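Local coordinates for protein glycosyltransferase (Streptomyces viridochromogenes, PDB 2IUY) that probably transfers a sugar from a nucleotide donor, as a retaining GT-B glycosyltransferase of family GT4 involved in avilamycin A biosynthesis, at residues 250-258 and 273-283. Numbering follows the deposited sequence.
Sequences WCEPGATVV and NGCLAEIVPSV
Asn273 clamps the loop at Trp250 and Glu252 with both ends of its amide. Its ND2 gives a nearly straight hydrogen bond to Trp250 O (3.2 Å, 167°), approaching from above the carbonyl plane, and its OD1 receives Glu252 N at 2.8 Å. With CG anti to the backbone N (chi1 -170°), the amide reaches across to the loop; its plane is nearly parallel to the Trp250 indole (9°), with OD1 coming obliquely against CD1. A third bond, backbone to backbone, joins Cys275 N to Glu252 O (2.9 Å). Gly274, with the positive phi of the type II' turn Asn273-Leu276, lays its CA close against Cys251 SG (3.6 Å). Cys275 turns its sulfur onto the Gly254 backbone, SG lying 3.2 Å from Gly254 C.

Farther along, the contact becomes apolar. Leu276 CD2 touches both Ala255 CB (3.5 Å) and Val258 CG2, and Ile279 CD1 meets Val258 CB at 3.7 Å. Val283 CG2 touches Val258 CG1, and helix 308-319 packs on Ile279 and Val283.

In the second shell, Tyr289 OH also binds Asn273 ND2. Glu252 OE1 takes Trp250 NE1 at 3.0 Å, lying in the indole plane but met from above the carboxylate plane; Ser239 OG is a further hydrogen-bond partner, whereas OE2 forms a salt bridge with Lys175, a UDP-binding residue. The loop then enters helix 256-263, whose Thr256 and Val257 bind UDP. Glu252 and the UDP-binding Glu260 match the EX7E motif of retaining GT4 enzymes, consistent with the donor site of the C-terminal Rossmann-like domain.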
# COMPACT_ATOMS: atom_id res chain seq x y z
N TRP A 250 6.39 13.76 7.65
CA TRP A 250 5.94 12.51 7.05
C TRP A 250 4.89 11.80 7.96
O TRP A 250 5.06 11.66 9.18
CB TRP A 250 7.13 11.57 6.71
CG TRP A 250 6.62 10.27 6.07
CD1 TRP A 250 6.40 9.07 6.69
CD2 TRP A 250 6.24 10.08 4.70
NE1 TRP A 250 5.95 8.15 5.79
CE2 TRP A 250 5.82 8.75 4.56
CE3 TRP A 250 6.27 10.90 3.57
CZ2 TRP A 250 5.39 8.20 3.34
CZ3 TRP A 250 5.85 10.36 2.34
CH2 TRP A 250 5.42 9.02 2.23
N CYS A 251 3.81 11.35 7.34
CA CYS A 251 2.75 10.63 8.04
C CYS A 251 2.34 9.46 7.14
O CYS A 251 1.71 9.68 6.10
CB CYS A 251 1.57 11.57 8.27
SG CYS A 251 0.07 10.87 9.03
N GLU A 252 2.74 8.23 7.50
CA GLU A 252 2.56 7.05 6.59
C GLU A 252 1.06 6.94 6.28
O GLU A 252 0.28 6.85 7.20
CB GLU A 252 3.12 5.77 7.22
CG GLU A 252 3.21 4.55 6.25
CD GLU A 252 4.15 4.81 5.12
OE1 GLU A 252 5.28 5.27 5.36
OE2 GLU A 252 3.77 4.60 3.96
N PRO A 253 0.63 7.12 5.01
CA PRO A 253 -0.83 7.03 4.75
C PRO A 253 -1.56 5.72 5.06
O PRO A 253 -2.62 5.75 5.76
CB PRO A 253 -0.97 7.40 3.26
CG PRO A 253 0.33 8.03 2.87
CD PRO A 253 1.39 7.57 3.84
N GLY A 254 -0.99 4.59 4.59
CA GLY A 254 -1.63 3.31 4.67
C GLY A 254 -0.75 2.07 4.78
O GLY A 254 -1.23 1.01 5.25
N ALA A 255 0.51 2.17 4.34
CA ALA A 255 1.51 1.11 4.56
C ALA A 255 1.04 -0.27 4.10
O ALA A 255 0.76 -1.17 4.89
CB ALA A 255 1.99 1.05 6.02
N THR A 256 0.96 -0.42 2.79
CA THR A 256 0.50 -1.63 2.16
C THR A 256 1.32 -2.86 2.64
O THR A 256 0.78 -3.94 2.80
CB THR A 256 0.60 -1.45 0.60
OG1 THR A 256 -0.07 -2.55 -0.08
CG2 THR A 256 2.06 -1.37 0.18
N VAL A 257 2.61 -2.67 2.93
CA VAL A 257 3.47 -3.80 3.34
C VAL A 257 2.97 -4.49 4.61
O VAL A 257 3.22 -5.65 4.80
CB VAL A 257 4.98 -3.39 3.54
CG1 VAL A 257 5.20 -2.66 4.92
CG2 VAL A 257 5.91 -4.60 3.36
N VAL A 258 2.23 -3.76 5.45
CA VAL A 258 1.69 -4.33 6.69
C VAL A 258 0.65 -5.45 6.40
O VAL A 258 0.75 -6.57 6.94
CB VAL A 258 1.07 -3.24 7.63
CG1 VAL A 258 0.37 -3.87 8.90
CG2 VAL A 258 2.12 -2.25 8.12
N ASN A 273 4.24 5.73 13.45
CA ASN A 273 4.06 6.76 12.45
C ASN A 273 2.79 6.63 11.61
O ASN A 273 2.54 5.55 11.00
CB ASN A 273 5.25 6.83 11.50
CG ASN A 273 5.19 8.04 10.60
OD1 ASN A 273 4.73 7.97 9.44
ND2 ASN A 273 5.57 9.19 11.16
N GLY A 274 2.02 7.73 11.54
CA GLY A 274 0.87 7.78 10.63
C GLY A 274 -0.07 6.60 10.88
O GLY A 274 -0.38 6.29 11.99
N CYS A 275 -0.41 5.89 9.82
CA CYS A 275 -1.31 4.72 9.90
C CYS A 275 -0.74 3.57 10.74
O CYS A 275 -1.49 2.70 11.21
CB CYS A 275 -1.59 4.23 8.49
SG CYS A 275 -0.22 3.34 7.69
N LEU A 276 0.58 3.51 10.91
CA LEU A 276 1.18 2.37 11.62
C LEU A 276 0.65 2.15 13.05
O LEU A 276 0.44 1.01 13.48
CB LEU A 276 2.70 2.46 11.59
CG LEU A 276 3.23 2.47 10.14
CD1 LEU A 276 4.74 2.74 10.18
CD2 LEU A 276 2.95 1.13 9.39
N ALA A 277 0.44 3.24 13.78
CA ALA A 277 -0.17 3.16 15.11
C ALA A 277 -1.51 2.37 15.10
O ALA A 277 -1.87 1.73 16.10
CB ALA A 277 -0.37 4.60 15.68
N GLU A 278 -2.22 2.41 13.99
CA GLU A 278 -3.59 1.87 13.85
C GLU A 278 -3.60 0.41 13.44
O GLU A 278 -4.48 -0.36 13.88
CB GLU A 278 -4.40 2.71 12.83
CG GLU A 278 -4.83 4.13 13.37
CD GLU A 278 -5.28 5.08 12.24
OE1 GLU A 278 -6.19 4.72 11.47
OE2 GLU A 278 -4.70 6.17 12.10
N ILE A 279 -2.63 0.02 12.62
CA ILE A 279 -2.65 -1.30 11.99
C ILE A 279 -1.62 -2.28 12.48
O ILE A 279 -1.88 -3.47 12.50
CB ILE A 279 -2.63 -1.23 10.42
CG1 ILE A 279 -1.39 -0.47 9.86
CG2 ILE A 279 -3.88 -0.52 9.93
CD1 ILE A 279 -1.35 -0.56 8.28
N VAL A 280 -0.45 -1.79 12.87
CA VAL A 280 0.65 -2.65 13.35
C VAL A 280 0.28 -3.48 14.58
O VAL A 280 0.55 -4.69 14.58
CB VAL A 280 1.98 -1.89 13.53
CG1 VAL A 280 3.07 -2.80 14.16
CG2 VAL A 280 2.44 -1.35 12.12
N PRO A 281 -0.40 -2.87 15.59
CA PRO A 281 -0.71 -3.65 16.80
C PRO A 281 -1.64 -4.84 16.50
O PRO A 281 -1.61 -5.84 17.21
CB PRO A 281 -1.43 -2.65 17.71
CG PRO A 281 -0.94 -1.28 17.21
CD PRO A 281 -0.91 -1.49 15.71
N SER A 282 -2.40 -4.76 15.42
CA SER A 282 -3.28 -5.88 15.06
C SER A 282 -2.50 -7.11 14.61
O SER A 282 -3.03 -8.21 14.63
CB SER A 282 -4.24 -5.47 13.94
OG SER A 282 -5.10 -4.45 14.38
N VAL A 283 -1.27 -6.91 14.16
CA VAL A 283 -0.45 -7.97 13.57
C VAL A 283 1.02 -7.99 14.09
O VAL A 283 1.93 -8.51 13.44
CB VAL A 283 -0.52 -7.90 12.01
CG1 VAL A 283 -2.00 -8.06 11.52
CG2 VAL A 283 0.10 -6.57 11.48